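Local coordinates for lipoprotein (Clostridioides difficile, PDB 7RAG) that binds the CwlD amidase and allosterically activates it during spore formation, as a lipoprotein of the LolA type, at residues Q139-N144 with E151-L156. Residues are numbered along the deposited sequence; the frame is centred on the assembly and turned at random.
Sequences QVLYVN and EKMEVL
With CG of Tyr-142 beside its own backbone N (chi1 -62°) and CG of Lys-152 anti to the backbone N, ring and lysine chain run side by side in the same direction. A bend at chi3 (72°) sets Lys-152 CE off-centre over the ring as a CH-pi contact, 3.7 Å from Tyr-142 CE2. Lys-152 NZ follows over the ring face in a cation-pi contact, 4.9 Å from the centroid of the Tyr-142 ring, and also forms a salt bridge, with a weak hydrogen bond, to Glu-154 OE2. Beneath these side chains, strands 138-144 and 150-156 form an antiparallel beta hairpin within a five-stranded sheet, 138-144 its central strand, between strands 122-128 and 162-173. Val-140 and Glu-154 exchange two backbone hydrogen bonds. A classic beta bulge then puts Glu-151 and Lys-152 opposite Tyr-142, whose O accepts from Glu-151 N at 2.6 Å and from Lys-152 N at 3.2 Å. Beyond it, Asn-144 ND2 donates to Glu-151 OE2 (2.8 Å) from above the carboxylate plane, while His-122 holds OE1. On the other face, which carries Leu-141 and Met-153, Leu-141 CD1 packs 4.0 Å from CB of selenomethionine Met-153; Phe-15 of the second subunit, another copy of this protein, packs on Leu-141.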
loop_
_atom_site.group_PDB
_atom_site.type_symbol
_atom_site.label_atom_id
_atom_site.label_comp_id
_atom_site.label_asym_id
_atom_site.label_seq_id
_atom_site.Cartn_x
_atom_site.Cartn_y
_atom_site.Cartn_z
ATOM N N GLN A 139 -29.025 3.051 -11.399
ATOM C CA GLN A 139 -28.019 4.099 -11.493
ATOM C C GLN A 139 -28.268 4.879 -12.781
ATOM O O GLN A 139 -28.252 4.298 -13.873
ATOM C CB GLN A 139 -26.625 3.474 -11.483
ATOM C CG GLN A 139 -25.516 4.361 -10.966
ATOM C CD GLN A 139 -24.151 3.752 -11.228
ATOM O OE1 GLN A 139 -24.041 2.729 -11.905
ATOM N NE2 GLN A 139 -23.106 4.369 -10.687
ATOM N N VAL A 140 -28.524 6.183 -12.659
ATOM C CA VAL A 140 -28.814 7.028 -13.813
ATOM C C VAL A 140 -27.780 8.139 -13.903
ATOM O O VAL A 140 -27.612 8.916 -12.956
ATOM C CB VAL A 140 -30.229 7.624 -13.757
ATOM C CG1 VAL A 140 -30.526 8.347 -15.070
ATOM C CG2 VAL A 140 -31.239 6.535 -13.505
ATOM N N LEU A 141 -27.135 8.243 -15.062
ATOM C CA LEU A 141 -26.123 9.252 -15.332
ATOM C C LEU A 141 -26.618 10.195 -16.417
ATOM O O LEU A 141 -27.059 9.748 -17.481
ATOM C CB LEU A 141 -24.814 8.605 -15.766
ATOM C CG LEU A 141 -23.645 9.541 -16.068
ATOM C CD1 LEU A 141 -23.023 10.147 -14.816
ATOM C CD2 LEU A 141 -22.608 8.789 -16.897
ATOM N N TYR A 142 -26.538 11.494 -16.146
ATOM C CA TYR A 142 -26.838 12.533 -17.122
ATOM C C TYR A 142 -25.523 13.075 -17.650
ATOM O O TYR A 142 -24.697 13.570 -16.874
ATOM C CB TYR A 142 -27.665 13.658 -16.499
ATOM C CG TYR A 142 -29.000 13.176 -15.998
ATOM C CD1 TYR A 142 -30.152 13.326 -16.766
ATOM C CD2 TYR A 142 -29.109 12.534 -14.764
ATOM C CE1 TYR A 142 -31.364 12.867 -16.318
ATOM C CE2 TYR A 142 -30.324 12.076 -14.312
ATOM C CZ TYR A 142 -31.444 12.243 -15.090
ATOM O OH TYR A 142 -32.654 11.772 -14.632
ATOM N N VAL A 143 -25.330 12.984 -18.961
ATOM C CA VAL A 143 -24.134 13.471 -19.634
ATOM C C VAL A 143 -24.523 14.668 -20.493
ATOM O O VAL A 143 -25.562 14.653 -21.161
ATOM C CB VAL A 143 -23.487 12.361 -20.488
ATOM C CG1 VAL A 143 -22.172 12.850 -21.087
ATOM C CG2 VAL A 143 -23.274 11.110 -19.659
ATOM N N ASN A 144 -23.703 15.708 -20.466
ATOM C CA ASN A 144 -23.932 16.847 -21.338
ATOM C C ASN A 144 -23.700 16.416 -22.780
ATOM O O ASN A 144 -22.618 15.940 -23.125
ATOM C CB ASN A 144 -23.007 17.993 -20.946
ATOM C CG ASN A 144 -23.231 19.224 -21.770
ATOM O OD1 ASN A 144 -22.918 19.267 -22.954
ATOM N ND2 ASN A 144 -23.759 20.246 -21.142
ATOM N N GLU A 151 -22.955 15.338 -16.055
ATOM C CA GLU A 151 -23.519 16.444 -15.287
ATOM C C GLU A 151 -24.088 15.981 -13.954
ATOM O O GLU A 151 -23.828 16.598 -12.917
ATOM C CB GLU A 151 -24.608 17.161 -16.091
ATOM C CG GLU A 151 -24.116 17.734 -17.411
ATOM C CD GLU A 151 -24.751 19.082 -17.771
ATOM O OE1 GLU A 151 -25.955 19.275 -17.493
ATOM O OE2 GLU A 151 -24.041 19.954 -18.326
ATOM N N LYS A 152 -24.848 14.886 -13.960
ATOM C CA LYS A 152 -25.570 14.461 -12.776
ATOM C C LYS A 152 -25.661 12.945 -12.742
ATOM O O LYS A 152 -25.697 12.280 -13.784
ATOM C CB LYS A 152 -26.973 15.070 -12.743
ATOM C CG LYS A 152 -27.679 14.887 -11.434
ATOM C CD LYS A 152 -28.950 15.718 -11.354
ATOM C CE LYS A 152 -30.049 15.166 -12.255
ATOM N NZ LYS A 152 -31.380 15.754 -11.900
HETATM N N MSE A 153 -25.715 12.407 -11.531
HETATM C CA MSE A 153 -25.956 10.992 -11.366
HETATM C C MSE A 153 -26.899 10.739 -10.214
HETATM O O MSE A 153 -26.771 11.373 -9.177
HETATM C CB MSE A 153 -24.659 10.244 -11.142
HETATM C CG MSE A 153 -24.907 8.752 -11.173
HETATM SE SE MSE A 153 -23.585 7.671 -10.237
HETATM C CE MSE A 153 -22.238 7.533 -11.692
ATOM N N GLU A 154 -27.855 9.829 -10.393
ATOM C CA GLU A 154 -28.822 9.495 -9.354
ATOM C C GLU A 154 -28.830 7.992 -9.097
ATOM O O GLU A 154 -28.935 7.193 -10.036
ATOM C CB GLU A 154 -30.230 9.966 -9.738
ATOM C CG GLU A 154 -30.347 11.468 -9.960
ATOM C CD GLU A 154 -31.742 11.891 -10.414
ATOM O OE1 GLU A 154 -32.434 11.087 -11.083
ATOM O OE2 GLU A 154 -32.150 13.034 -10.100
ATOM N N VAL A 155 -28.712 7.608 -7.829
ATOM C CA VAL A 155 -29.028 6.256 -7.392
ATOM C C VAL A 155 -30.474 6.272 -6.896
ATOM O O VAL A 155 -30.827 7.022 -5.977
ATOM C CB VAL A 155 -28.042 5.772 -6.314
ATOM C CG1 VAL A 155 -28.320 4.323 -5.901
ATOM C CG2 VAL A 155 -26.608 5.916 -6.811
ATOM N N LEU A 156 -31.330 5.494 -7.542
ATOM C CA LEU A 156 -32.750 5.455 -7.226
ATOM C C LEU A 156 -33.055 4.187 -6.440
ATOM O O LEU A 156 -32.489 3.125 -6.725
ATOM C CB LEU A 156 -33.600 5.499 -8.495
ATOM C CG LEU A 156 -33.308 6.594 -9.523
ATOM C CD1 LEU A 156 -34.002 6.225 -10.813
ATOM C CD2 LEU A 156 -33.738 7.992 -9.067
#